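Local coordinates for protein pentafunctional AROM polypeptide (Schizosaccharomyces pombe, PDB 5SWV) that probably catalyses several steps of the shikimate pathway, the crystallised fragment joining a 3-dehydroquinate dehydratase to a shikimate dehydrogenase, at residues A[271-276]-A[518-523]; A[275-280]-A[510-515]; A[503-508]-A[524-529]. All coordinates share one frame; numbering follows the deposited sequence.

Contact 1 (A[271-276]-A[518-523])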
ATOM      1  N   SER A 271      -4.742 -13.635 -11.819  1.00 38.28           N
ATOM      2  CA  SER A 271      -6.025 -13.625 -12.570  1.00 38.40           C
ATOM      3  C   SER A 271      -7.125 -13.015 -11.738  1.00 38.35           C
ATOM      4  O   SER A 271      -7.850 -12.140 -12.213  1.00 38.27           O
ATOM      5  CB  SER A 271      -6.491 -15.041 -12.946  1.00 38.82           C
ATOM      6  OG  SER A 271      -5.690 -15.604 -13.965  1.00 39.14           O
ATOM      7  N   THR A 272      -7.230 -13.495 -10.497  1.00 38.11           N
ATOM      8  CA  THR A 272      -8.197 -12.979  -9.537  1.00 37.45           C
ATOM      9  C   THR A 272      -7.964 -11.503  -9.283  1.00 37.59           C
ATOM     10  O   THR A 272      -8.908 -10.742  -9.282  1.00 39.75           O
ATOM     11  CB  THR A 272      -8.165 -13.759  -8.215  1.00 36.56           C
ATOM     12  OG1 THR A 272      -8.382 -15.142  -8.492  1.00 36.59           O
ATOM     13  CG2 THR A 272      -9.235 -13.285  -7.271  1.00 36.28           C
ATOM     14  N   ALA A 273      -6.724 -11.083  -9.093  1.00 37.77           N
ATOM     15  CA  ALA A 273      -6.454  -9.665  -8.842  1.00 38.22           C
ATOM     16  C   ALA A 273      -6.935  -8.747  -9.986  1.00 38.87           C
ATOM     17  O   ALA A 273      -7.515  -7.688  -9.720  1.00 38.69           O
ATOM     18  CB  ALA A 273      -4.976  -9.443  -8.571  1.00 38.20           C
ATOM     19  N   TYR A 274      -6.721  -9.162 -11.239  1.00 39.23           N
ATOM     20  CA  TYR A 274      -7.164  -8.376 -12.403  1.00 39.82           C
ATOM     21  C   TYR A 274      -8.676  -8.192 -12.399  1.00 41.87           C
ATOM     22  O   TYR A 274      -9.196  -7.099 -12.650  1.00 41.59           O
ATOM     23  CB  TYR A 274      -6.768  -9.035 -13.730  1.00 39.51           C
ATOM     24  CG  TYR A 274      -5.307  -9.412 -13.876  1.00 39.30           C
ATOM     25  CD1 TYR A 274      -4.295  -8.561 -13.440  1.00 38.79           C
ATOM     26  CD2 TYR A 274      -4.938 -10.619 -14.464  1.00 38.98           C
ATOM     27  CE1 TYR A 274      -2.968  -8.912 -13.554  1.00 38.19           C
ATOM     28  CE2 TYR A 274      -3.614 -10.971 -14.590  1.00 38.89           C
ATOM     29  CZ  TYR A 274      -2.631 -10.114 -14.129  1.00 38.70           C
ATOM     30  OH  TYR A 274      -1.302 -10.447 -14.268  1.00 38.71           O
ATOM     31  N   GLU A 275      -9.364  -9.285 -12.097  1.00 44.88           N
ATOM     32  CA  GLU A 275     -10.813  -9.350 -12.090  1.00 47.12           C
ATOM     33  C   GLU A 275     -11.406  -8.438 -11.034  1.00 44.87           C
ATOM     34  O   GLU A 275     -12.360  -7.747 -11.305  1.00 45.36           O
ATOM     35  CB  GLU A 275     -11.238 -10.781 -11.824  1.00 52.48           C
ATOM     36  CG  GLU A 275     -12.675 -11.085 -12.183  1.00 59.86           C
ATOM     37  CD  GLU A 275     -13.228 -12.298 -11.434  1.00 66.80           C
ATOM     38  OE1 GLU A 275     -12.440 -13.117 -10.878  1.00 69.39           O
ATOM     39  OE2 GLU A 275     -14.480 -12.424 -11.404  1.00 73.91           O
ATOM     40  N   LEU A 276     -10.828  -8.437  -9.838  1.00 43.23           N
ATOM     41  CA  LEU A 276     -11.251  -7.543  -8.751  1.00 41.79           C
ATOM     42  C   LEU A 276     -10.905  -6.068  -8.958  1.00 39.88           C
ATOM     43  O   LEU A 276     -11.505  -5.220  -8.336  1.00 39.22           O
ATOM     44  CB  LEU A 276     -10.661  -8.009  -7.419  1.00 42.44           C
ATOM     45  CG  LEU A 276     -11.147  -9.391  -6.928  1.00 43.39           C
ATOM     46  CD1 LEU A 276     -10.179  -9.993  -5.911  1.00 43.25           C
ATOM     47  CD2 LEU A 276     -12.555  -9.312  -6.344  1.00 43.09           C
ATOM     48  N   MET A 518      -1.031  -0.659  -8.018  1.00 36.18           N
ATOM     49  CA  MET A 518      -2.246  -0.797  -7.206  1.00 36.74           C
ATOM     50  C   MET A 518      -2.184  -2.010  -6.304  1.00 35.31           C
ATOM     51  O   MET A 518      -1.688  -3.052  -6.708  1.00 33.73           O
ATOM     52  CB  MET A 518      -3.455  -0.933  -8.133  1.00 38.38           C
ATOM     53  CG  MET A 518      -3.663   0.304  -9.010  1.00 39.86           C
ATOM     54  SD  MET A 518      -5.024   0.240 -10.186  1.00 40.73           S
ATOM     55  CE  MET A 518      -4.631  -1.293 -10.990  1.00 41.67           C
ATOM     56  N   THR A 519      -2.698  -1.872  -5.084  1.00 35.23           N
ATOM     57  CA  THR A 519      -2.838  -3.024  -4.203  1.00 35.63           C
ATOM     58  C   THR A 519      -4.069  -3.797  -4.601  1.00 35.81           C
ATOM     59  O   THR A 519      -4.911  -3.291  -5.327  1.00 35.94           O
ATOM     60  CB  THR A 519      -3.003  -2.648  -2.729  1.00 35.80           C
ATOM     61  OG1 THR A 519      -4.226  -1.932  -2.576  1.00 36.63           O
ATOM     62  CG2 THR A 519      -1.814  -1.818  -2.213  1.00 35.37           C
ATOM     63  N   ALA A 520      -4.160  -5.028  -4.114  1.00 36.18           N
ATOM     64  CA  ALA A 520      -5.322  -5.887  -4.307  1.00 36.86           C
ATOM     65  C   ALA A 520      -5.707  -6.508  -2.955  1.00 37.79           C
ATOM     66  O   ALA A 520      -4.835  -6.709  -2.123  1.00 39.49           O
ATOM     67  CB  ALA A 520      -4.984  -6.963  -5.318  1.00 36.87           C
ATOM     68  N   PRO A 521      -6.994  -6.848  -2.737  1.00 38.79           N
ATOM     69  CA  PRO A 521      -7.419  -7.311  -1.411  1.00 39.40           C
ATOM     70  C   PRO A 521      -6.967  -8.735  -1.103  1.00 39.40           C
ATOM     71  O   PRO A 521      -7.166  -9.633  -1.930  1.00 39.12           O
ATOM     72  CB  PRO A 521      -8.946  -7.261  -1.497  1.00 39.79           C
ATOM     73  CG  PRO A 521      -9.270  -7.398  -2.951  1.00 39.49           C
ATOM     74  CD  PRO A 521      -8.021  -7.143  -3.752  1.00 39.39           C
ATOM     75  N   PHE A 522      -6.372  -8.936   0.073  1.00 39.23           N
ATOM     76  CA  PHE A 522      -5.810 -10.231   0.415  1.00 39.28           C
ATOM     77  C   PHE A 522      -6.879 -11.312   0.505  1.00 39.81           C
ATOM     78  O   PHE A 522      -6.724 -12.356  -0.096  1.00 40.67           O
ATOM     79  CB  PHE A 522      -5.030 -10.147   1.716  1.00 39.63           C
ATOM     80  CG  PHE A 522      -4.669 -11.488   2.302  1.00 39.99           C
ATOM     81  CD1 PHE A 522      -3.511 -12.139   1.919  1.00 39.74           C
ATOM     82  CD2 PHE A 522      -5.496 -12.093   3.251  1.00 40.20           C
ATOM     83  CE1 PHE A 522      -3.181 -13.369   2.465  1.00 39.94           C
ATOM     84  CE2 PHE A 522      -5.173 -13.322   3.800  1.00 40.31           C
ATOM     85  CZ  PHE A 522      -4.013 -13.960   3.409  1.00 40.29           C
ATOM     86  N   ASP A 523      -7.953 -11.047   1.245  1.00 40.59           N
ATOM     87  CA  ASP A 523      -8.972 -12.064   1.563  1.00 41.47           C
ATOM     88  C   ASP A 523      -9.556 -12.818   0.372  1.00 41.11           C
ATOM     89  O   ASP A 523      -9.516 -14.046   0.345  1.00 41.86           O
ATOM     90  CB  ASP A 523     -10.132 -11.439   2.343  1.00 42.84           C
ATOM     91  CG  ASP A 523      -9.815 -11.202   3.809  1.00 44.36           C
ATOM     92  OD1 ASP A 523      -8.699 -11.527   4.296  1.00 44.20           O
ATOM     93  OD2 ASP A 523     -10.728 -10.683   4.485  1.00 46.50           O
TER
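Leu276 and Pro521 meet obliquely, a methyl of the leucine against the flank of the pyrrolidine ring, where helix 266-277 of the shikimate dehydrogenase substrate-binding domain meets the turn between the last two helices of the chain. Those helices return to this domain after the second, parallel-sheet domain, as in other shikimate dehydrogenases. The CA-CB bond of Leu276 is directed at the turn, and CG lies beside the backbone N and anti to the carbonyl carbon (chi1 -64°). With the next torsion near anti (chi2 159°), Leu276 CD1 rests 4.0 Å from Pro521 CG, and the same methyl also touches Pro521 CD.

One helical turn earlier, Ala273 makes the second touch. The CB of Ala520 points at the helix, whereas that of Ala273 is directed more along the interface than across it. With only methyls between them, the two backbones can come close: the CA atoms of Ala273 and Ala520 are 6.0 Å apart.

Both touches are apolar, and the buried surface is a modest 118 Å². Pro521 also sits at the N-cap position of helix 522-530, so the ring that receives Leu276 stands right at the start of that helix. Beyond the two segments, Pro521 packs on Val34 and Thr519 OG1 hydrogen-bonds Gly35 N, which links the turn to the part of the chain belonging to the dehydratase. Farther along the interface, Leu276 continues onto Ala524 and Val525. The alanine pair completes the contact, with Ala273 CB 4.1 Å from Ala520 CB.

Contact 2 (A[275-280]-A[510-515])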
ATOM      1  N   GLU A 275      -9.364  -9.285 -12.097  1.00 44.88           N
ATOM      2  CA  GLU A 275     -10.813  -9.350 -12.090  1.00 47.12           C
ATOM      3  C   GLU A 275     -11.406  -8.438 -11.034  1.00 44.87           C
ATOM      4  O   GLU A 275     -12.360  -7.747 -11.305  1.00 45.36           O
ATOM      5  CB  GLU A 275     -11.238 -10.781 -11.824  1.00 52.48           C
ATOM      6  CG  GLU A 275     -12.675 -11.085 -12.183  1.00 59.86           C
ATOM      7  CD  GLU A 275     -13.228 -12.298 -11.434  1.00 66.80           C
ATOM      8  OE1 GLU A 275     -12.440 -13.117 -10.878  1.00 69.39           O
ATOM      9  OE2 GLU A 275     -14.480 -12.424 -11.404  1.00 73.91           O
ATOM     10  N   LEU A 276     -10.828  -8.437  -9.838  1.00 43.23           N
ATOM     11  CA  LEU A 276     -11.251  -7.543  -8.751  1.00 41.79           C
ATOM     12  C   LEU A 276     -10.905  -6.068  -8.958  1.00 39.88           C
ATOM     13  O   LEU A 276     -11.505  -5.220  -8.336  1.00 39.22           O
ATOM     14  CB  LEU A 276     -10.661  -8.009  -7.419  1.00 42.44           C
ATOM     15  CG  LEU A 276     -11.147  -9.391  -6.928  1.00 43.39           C
ATOM     16  CD1 LEU A 276     -10.179  -9.993  -5.911  1.00 43.25           C
ATOM     17  CD2 LEU A 276     -12.555  -9.312  -6.344  1.00 43.09           C
ATOM     18  N   LEU A 277      -9.952  -5.761  -9.825  1.00 38.96           N
ATOM     19  CA  LEU A 277      -9.544  -4.377 -10.075  1.00 38.60           C
ATOM     20  C   LEU A 277      -9.903  -3.828 -11.452  1.00 38.98           C
ATOM     21  O   LEU A 277      -9.566  -2.672 -11.759  1.00 38.43           O
ATOM     22  CB  LEU A 277      -8.041  -4.259  -9.835  1.00 38.51           C
ATOM     23  CG  LEU A 277      -7.788  -4.068  -8.344  1.00 38.03           C
ATOM     24  CD1 LEU A 277      -6.782  -5.061  -7.834  1.00 38.24           C
ATOM     25  CD2 LEU A 277      -7.368  -2.635  -8.080  1.00 37.86           C
ATOM     26  N   GLY A 278     -10.607  -4.626 -12.259  1.00 38.92           N
ATOM     27  CA  GLY A 278     -11.116  -4.173 -13.547  1.00 38.88           C
ATOM     28  C   GLY A 278     -10.039  -4.069 -14.603  1.00 38.91           C
ATOM     29  O   GLY A 278     -10.151  -3.250 -15.519  1.00 40.27           O
ATOM     30  N   LEU A 279      -9.010  -4.908 -14.486  1.00 38.11           N
ATOM     31  CA  LEU A 279      -7.875  -4.886 -15.392  1.00 37.97           C
ATOM     32  C   LEU A 279      -7.991  -5.994 -16.447  1.00 37.35           C
ATOM     33  O   LEU A 279      -8.561  -7.043 -16.179  1.00 37.16           O
ATOM     34  CB  LEU A 279      -6.565  -5.037 -14.598  1.00 38.54           C
ATOM     35  CG  LEU A 279      -6.153  -3.875 -13.686  1.00 38.75           C
ATOM     36  CD1 LEU A 279      -4.801  -4.184 -13.066  1.00 39.25           C
ATOM     37  CD2 LEU A 279      -6.071  -2.555 -14.444  1.00 38.77           C
ATOM     38  N   PRO A 280      -7.413  -5.784 -17.641  1.00 37.49           N
ATOM     39  CA  PRO A 280      -7.605  -6.708 -18.757  1.00 37.49           C
ATOM     40  C   PRO A 280      -6.435  -7.647 -18.988  1.00 37.60           C
ATOM     41  O   PRO A 280      -6.266  -8.126 -20.099  1.00 38.45           O
ATOM     42  CB  PRO A 280      -7.674  -5.746 -19.940  1.00 38.02           C
ATOM     43  CG  PRO A 280      -6.632  -4.721 -19.590  1.00 38.26           C
ATOM     44  CD  PRO A 280      -6.589  -4.632 -18.069  1.00 37.73           C
ATOM     45  N   ALA A 510       2.470  -8.164  -3.533  1.00 33.67           N
ATOM     46  CA  ALA A 510       3.543  -7.180  -3.650  1.00 33.67           C
ATOM     47  C   ALA A 510       4.068  -7.048  -5.088  1.00 33.35           C
ATOM     48  O   ALA A 510       4.318  -5.942  -5.566  1.00 32.84           O
ATOM     49  CB  ALA A 510       4.683  -7.557  -2.717  1.00 33.97           C
ATOM     50  N   SER A 511       4.235  -8.175  -5.772  1.00 33.16           N
ATOM     51  CA  SER A 511       4.676  -8.154  -7.159  1.00 33.04           C
ATOM     52  C   SER A 511       3.643  -7.449  -8.017  1.00 33.62           C
ATOM     53  O   SER A 511       3.985  -6.599  -8.847  1.00 33.92           O
ATOM     54  CB  SER A 511       4.920  -9.564  -7.673  1.00 32.98           C
ATOM     55  OG  SER A 511       5.964 -10.190  -6.951  1.00 32.47           O
ATOM     56  N   PHE A 512       2.379  -7.783  -7.778  1.00 34.02           N
ATOM     57  CA  PHE A 512       1.244  -7.155  -8.464  1.00 34.63           C
ATOM     58  C   PHE A 512       1.212  -5.635  -8.276  1.00 34.98           C
ATOM     59  O   PHE A 512       0.952  -4.896  -9.240  1.00 34.53           O
ATOM     60  CB  PHE A 512      -0.083  -7.783  -7.991  1.00 34.80           C
ATOM     61  CG  PHE A 512      -1.308  -7.135  -8.573  1.00 35.01           C
ATOM     62  CD1 PHE A 512      -1.813  -7.556  -9.801  1.00 35.23           C
ATOM     63  CD2 PHE A 512      -1.962  -6.103  -7.896  1.00 35.11           C
ATOM     64  CE1 PHE A 512      -2.949  -6.963 -10.347  1.00 35.53           C
ATOM     65  CE2 PHE A 512      -3.097  -5.500  -8.437  1.00 35.39           C
ATOM     66  CZ  PHE A 512      -3.592  -5.935  -9.663  1.00 35.75           C
ATOM     67  N   HIS A 513       1.468  -5.184  -7.046  1.00 34.97           N
ATOM     68  CA  HIS A 513       1.535  -3.756  -6.744  1.00 35.65           C
ATOM     69  C   HIS A 513       2.710  -3.107  -7.488  1.00 35.77           C
ATOM     70  O   HIS A 513       2.551  -2.063  -8.117  1.00 35.76           O
ATOM     71  CB  HIS A 513       1.589  -3.532  -5.220  1.00 36.42           C
ATOM     72  CG  HIS A 513       1.704  -2.094  -4.799  1.00 37.60           C
ATOM     73  ND1 HIS A 513       2.661  -1.658  -3.903  1.00 38.34           N
ATOM     74  CD2 HIS A 513       0.976  -1.001  -5.124  1.00 37.93           C
ATOM     75  CE1 HIS A 513       2.522  -0.363  -3.700  1.00 38.28           C
ATOM     76  NE2 HIS A 513       1.511   0.061  -4.435  1.00 38.94           N
ATOM     77  N   LEU A 514       3.872  -3.744  -7.475  1.00 35.73           N
ATOM     78  CA  LEU A 514       5.022  -3.182  -8.196  1.00 36.02           C
ATOM     79  C   LEU A 514       4.751  -3.074  -9.696  1.00 35.32           C
ATOM     80  O   LEU A 514       5.254  -2.172 -10.335  1.00 35.49           O
ATOM     81  CB  LEU A 514       6.307  -3.997  -7.943  1.00 35.96           C
ATOM     82  CG  LEU A 514       6.840  -3.949  -6.514  1.00 35.60           C
ATOM     83  CD1 LEU A 514       7.656  -5.208  -6.247  1.00 36.06           C
ATOM     84  CD2 LEU A 514       7.634  -2.676  -6.233  1.00 35.15           C
ATOM     85  N   TRP A 515       3.952  -3.979 -10.246  1.00 35.23           N
ATOM     86  CA  TRP A 515       3.613  -3.926 -11.675  1.00 35.17           C
ATOM     87  C   TRP A 515       2.522  -2.945 -12.056  1.00 35.40           C
ATOM     88  O   TRP A 515       2.708  -2.183 -12.979  1.00 36.53           O
ATOM     89  CB  TRP A 515       3.222  -5.302 -12.184  1.00 34.47           C
ATOM     90  CG  TRP A 515       4.367  -6.224 -12.322  1.00 34.15           C
ATOM     91  CD1 TRP A 515       5.626  -5.932 -12.793  1.00 34.08           C
ATOM     92  CD2 TRP A 515       4.360  -7.619 -12.043  1.00 33.69           C
ATOM     93  NE1 TRP A 515       6.403  -7.060 -12.798  1.00 33.84           N
ATOM     94  CE2 TRP A 515       5.646  -8.114 -12.357  1.00 33.67           C
ATOM     95  CE3 TRP A 515       3.396  -8.503 -11.549  1.00 33.12           C
ATOM     96  CZ2 TRP A 515       5.983  -9.449 -12.203  1.00 33.42           C
ATOM     97  CZ3 TRP A 515       3.733  -9.836 -11.397  1.00 33.15           C
ATOM     98  CH2 TRP A 515       5.016 -10.297 -11.721  1.00 33.28           C
TER
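The phenyl ring of Phe512 meets two leucine methyls, Leu277 CD1 and Leu279 CD1, each approaching it at a slant. It belongs to helix 500-516, one of the C-terminal helices that pack back on the substrate-binding domain of shikimate dehydrogenase, and it reaches Leu277 and the loop beyond it. The other large flat group of the helix, the indole of Trp515, has Ser511 O over one face, displaced toward the rim. Its NE1 hydrogen-bonds Ile336 O of strand 335-340, so Trp515 ties the helix to the mixed sheet while Phe512 serves the leucines.

Phe512 holds its CG anti to the backbone N (chi1 176°), and its CA-CB bond is aimed at the opposite segment. The ring therefore spans much of the gap between backbones whose nearest CA atoms, those of Leu277 and Phe512, are 11.3 Å apart. Leu279 comes from the opposite direction to the phenyl group, its CG beside the backbone N. The side chain of Leu277 instead runs at a slant to it. Between these two leucines, Gly278 takes a positive phi (75°) as the chain leaves the helix, and the turn allows residues on both sides of it to direct their CB atoms at one ring.

Phe512 is buried; His270, Ala273 and Tyr274 of helix 266-277 also touch it. On the helix of Phe512, the hydroxyl of Ser511 hydrogen-bonds Thr335, Thr352 and Gln507 O. The leucine methyls concentrate on the far end of the phenyl ring: Leu277 CD1 lies 3.8 Å from Phe512 CE2, and Leu279 CD1 is 4.0 Å from Phe512 CZ.

Contact 3 (A[503-508]-A[524-529])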
ATOM      1  N   ALA A 503       1.860 -16.072   3.398  1.00 38.76           N
ATOM      2  CA  ALA A 503       3.049 -15.359   2.944  1.00 38.70           C
ATOM      3  C   ALA A 503       3.244 -15.431   1.447  1.00 38.38           C
ATOM      4  O   ALA A 503       3.552 -14.423   0.830  1.00 37.39           O
ATOM      5  CB  ALA A 503       4.291 -15.876   3.641  1.00 39.30           C
ATOM      6  N   LEU A 504       3.071 -16.618   0.874  1.00 40.01           N
ATOM      7  CA  LEU A 504       3.145 -16.807  -0.588  1.00 42.28           C
ATOM      8  C   LEU A 504       2.167 -15.887  -1.321  1.00 40.69           C
ATOM      9  O   LEU A 504       2.513 -15.289  -2.344  1.00 40.81           O
ATOM     10  CB  LEU A 504       2.845 -18.260  -0.993  1.00 45.17           C
ATOM     11  CG  LEU A 504       3.270 -18.689  -2.425  1.00 49.04           C
ATOM     12  CD1 LEU A 504       3.636 -20.171  -2.371  1.00 51.01           C
ATOM     13  CD2 LEU A 504       2.280 -18.429  -3.596  1.00 49.94           C
ATOM     14  N   VAL A 505       0.953 -15.780  -0.795  1.00 38.72           N
ATOM     15  CA  VAL A 505      -0.046 -14.923  -1.400  1.00 38.16           C
ATOM     16  C   VAL A 505       0.363 -13.464  -1.349  1.00 37.37           C
ATOM     17  O   VAL A 505       0.200 -12.753  -2.339  1.00 37.19           O
ATOM     18  CB  VAL A 505      -1.426 -15.126  -0.757  1.00 38.44           C
ATOM     19  CG1 VAL A 505      -2.394 -14.001  -1.125  1.00 38.66           C
ATOM     20  CG2 VAL A 505      -1.987 -16.468  -1.196  1.00 38.70           C
ATOM     21  N   ARG A 506       0.900 -13.025  -0.217  1.00 37.00           N
ATOM     22  CA  ARG A 506       1.343 -11.641  -0.079  1.00 36.85           C
ATOM     23  C   ARG A 506       2.598 -11.291  -0.904  1.00 36.63           C
ATOM     24  O   ARG A 506       2.770 -10.126  -1.251  1.00 35.90           O
ATOM     25  CB  ARG A 506       1.508 -11.277   1.396  1.00 37.41           C
ATOM     26  CG  ARG A 506       0.209 -11.370   2.198  1.00 38.47           C
ATOM     27  CD  ARG A 506       0.304 -10.683   3.558  1.00 38.86           C
ATOM     28  NE  ARG A 506      -0.826 -10.947   4.471  1.00 39.34           N
ATOM     29  CZ  ARG A 506      -1.987 -10.276   4.508  1.00 39.05           C
ATOM     30  NH1 ARG A 506      -2.265  -9.285   3.669  1.00 38.66           N
ATOM     31  NH2 ARG A 506      -2.897 -10.612   5.406  1.00 39.45           N
ATOM     32  N   GLN A 507       3.450 -12.278  -1.224  1.00 37.53           N
ATOM     33  CA  GLN A 507       4.580 -12.078  -2.175  1.00 38.32           C
ATOM     34  C   GLN A 507       4.086 -11.711  -3.541  1.00 37.34           C
ATOM     35  O   GLN A 507       4.585 -10.762  -4.151  1.00 36.80           O
ATOM     36  CB  GLN A 507       5.424 -13.334  -2.371  1.00 39.89           C
ATOM     37  CG  GLN A 507       6.293 -13.680  -1.191  1.00 41.99           C
ATOM     38  CD  GLN A 507       6.880 -15.074  -1.300  1.00 43.45           C
ATOM     39  OE1 GLN A 507       6.836 -15.692  -2.381  1.00 44.09           O
ATOM     40  NE2 GLN A 507       7.435 -15.585  -0.177  1.00 43.16           N
ATOM     41  N   GLY A 508       3.136 -12.513  -4.021  1.00 36.76           N
ATOM     42  CA  GLY A 508       2.448 -12.264  -5.275  1.00 36.29           C
ATOM     43  C   GLY A 508       1.768 -10.913  -5.304  1.00 35.60           C
ATOM     44  O   GLY A 508       1.863 -10.214  -6.300  1.00 36.57           O
ATOM     45  N   ALA A 524     -10.111 -12.088  -0.596  1.00 40.31           N
ATOM     46  CA  ALA A 524     -10.751 -12.711  -1.765  1.00 40.04           C
ATOM     47  C   ALA A 524      -9.749 -13.372  -2.699  1.00 39.92           C
ATOM     48  O   ALA A 524     -10.081 -14.347  -3.363  1.00 41.00           O
ATOM     49  CB  ALA A 524     -11.597 -11.709  -2.533  1.00 39.54           C
ATOM     50  N   VAL A 525      -8.529 -12.852  -2.750  1.00 39.60           N
ATOM     51  CA  VAL A 525      -7.493 -13.454  -3.574  1.00 39.70           C
ATOM     52  C   VAL A 525      -7.010 -14.752  -2.932  1.00 40.46           C
ATOM     53  O   VAL A 525      -6.736 -15.723  -3.630  1.00 40.19           O
ATOM     54  CB  VAL A 525      -6.311 -12.502  -3.791  1.00 39.29           C
ATOM     55  CG1 VAL A 525      -5.219 -13.185  -4.591  1.00 39.24           C
ATOM     56  CG2 VAL A 525      -6.758 -11.255  -4.540  1.00 39.72           C
ATOM     57  N   TYR A 526      -6.910 -14.753  -1.607  1.00 41.37           N
ATOM     58  CA  TYR A 526      -6.557 -15.943  -0.841  1.00 42.42           C
ATOM     59  C   TYR A 526      -7.640 -17.031  -0.969  1.00 44.61           C
ATOM     60  O   TYR A 526      -7.312 -18.200  -1.131  1.00 44.52           O
ATOM     61  CB  TYR A 526      -6.288 -15.546   0.632  1.00 41.82           C
ATOM     62  CG  TYR A 526      -5.906 -16.679   1.551  1.00 40.96           C
ATOM     63  CD1 TYR A 526      -6.887 -17.470   2.165  1.00 40.64           C
ATOM     64  CD2 TYR A 526      -4.574 -16.969   1.811  1.00 40.77           C
ATOM     65  CE1 TYR A 526      -6.554 -18.522   2.995  1.00 40.37           C
ATOM     66  CE2 TYR A 526      -4.227 -18.021   2.651  1.00 40.86           C
ATOM     67  CZ  TYR A 526      -5.223 -18.792   3.239  1.00 40.68           C
ATOM     68  OH  TYR A 526      -4.887 -19.821   4.068  1.00 40.33           O
ATOM     69  N   GLN A 527      -8.916 -16.648  -0.928  1.00 48.62           N
ATOM     70  CA  GLN A 527     -10.022 -17.632  -1.037  1.00 52.77           C
ATOM     71  C   GLN A 527     -10.024 -18.455  -2.322  1.00 53.31           C
ATOM     72  O   GLN A 527     -10.435 -19.613  -2.298  1.00 53.27           O
ATOM     73  CB  GLN A 527     -11.415 -16.977  -0.843  1.00 55.21           C
ATOM     74  CG  GLN A 527     -11.770 -16.599   0.604  1.00 58.46           C
ATOM     75  CD  GLN A 527     -11.425 -17.692   1.638  1.00 60.78           C
ATOM     76  OE1 GLN A 527     -11.702 -18.879   1.419  1.00 62.94           O
ATOM     77  NE2 GLN A 527     -10.808 -17.295   2.758  1.00 60.31           N
ATOM     78  N   LYS A 528      -9.565 -17.850  -3.421  1.00 54.44           N
ATOM     79  CA  LYS A 528      -9.468 -18.516  -4.724  1.00 55.91           C
ATOM     80  C   LYS A 528      -8.164 -19.301  -4.911  1.00 55.42           C
ATOM     81  O   LYS A 528      -8.140 -20.319  -5.601  1.00 55.48           O
ATOM     82  CB  LYS A 528      -9.693 -17.507  -5.860  1.00 57.50           C
ATOM     83  CG  LYS A 528     -11.152 -17.038  -5.942  1.00 60.94           C
ATOM     84  CD  LYS A 528     -11.526 -16.294  -7.234  1.00 63.21           C
ATOM     85  CE  LYS A 528     -11.441 -17.155  -8.494  1.00 64.30           C
ATOM     86  NZ  LYS A 528     -12.247 -18.403  -8.383  1.00 65.22           N
ATOM     87  N   VAL A 529      -7.084 -18.849  -4.287  1.00 55.76           N
ATOM     88  CA  VAL A 529      -5.854 -19.633  -4.257  1.00 56.49           C
ATOM     89  C   VAL A 529      -6.091 -20.954  -3.505  1.00 59.53           C
ATOM     90  O   VAL A 529      -5.711 -22.003  -4.010  1.00 60.72           O
ATOM     91  CB  VAL A 529      -4.660 -18.836  -3.666  1.00 54.59           C
ATOM     92  CG1 VAL A 529      -3.460 -19.730  -3.411  1.00 54.19           C
ATOM     93  CG2 VAL A 529      -4.247 -17.728  -4.617  1.00 53.75           C
TER
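Val505 of helix 500-516 packs through one methyl on Tyr526 and Val529 of helix 522-530, an apolar contact between the two C-terminal helices. Val505 directs its CB at the second helix. With CG1 anti to the backbone N (chi1 166°), CG2 is left beside that nitrogen and reaches two residues. It lies 4.0 Å from Tyr526 CD2, approaching the ring at a slant, and 4.2 Å from Val529 CG1. The side chains of Val505 and Tyr526 run at about a right angle to each other, and the closest CA atoms, those of the same two residues, are 6.6 Å apart.

Aromatic and charged interactions gather beside this apolar patch. Tyr526 meets the ring of Phe522, the two planes about 30° apart, and Phe522 in turn receives Arg506 in a cation-pi interaction. Arg506 NH2 also forms a salt bridge with Glu502 OE2, which would help to hold the guanidinium group near the phenyl ring.

Val525 and Val529 both pack on Leu269 of helix 266-277, so the apolar layer extends into the substrate-binding domain. Between the two segments the touches are hydrocarbon on hydrocarbon, so their fit rests on side-chain shape and the burial of Val505, while the cation-pi link of Arg506 with Phe522 joins the same helices beside it.

From the N terminus, helix 266-277 comes first. Contact 2 ties Leu277 and the following loop to 510-515, closing a loop of 229 residues that includes the parallel six-stranded sheet of the second domain. Contact 1 starts from the same helix, shares Glu275 and Leu276 with contact 2, and closes at 518-523, 241 residues on, so contact 2 nests within its span. Contact 3 closes a short loop of 15 residues between the last two helices and crosses both others, because 503-508 lies inside their loops and 524-529 beyond them. Met518 bridges contacts 1 and 2 through Leu279, and Leu276 reaches Val525 of contact 3, joining the three helices into one packed group.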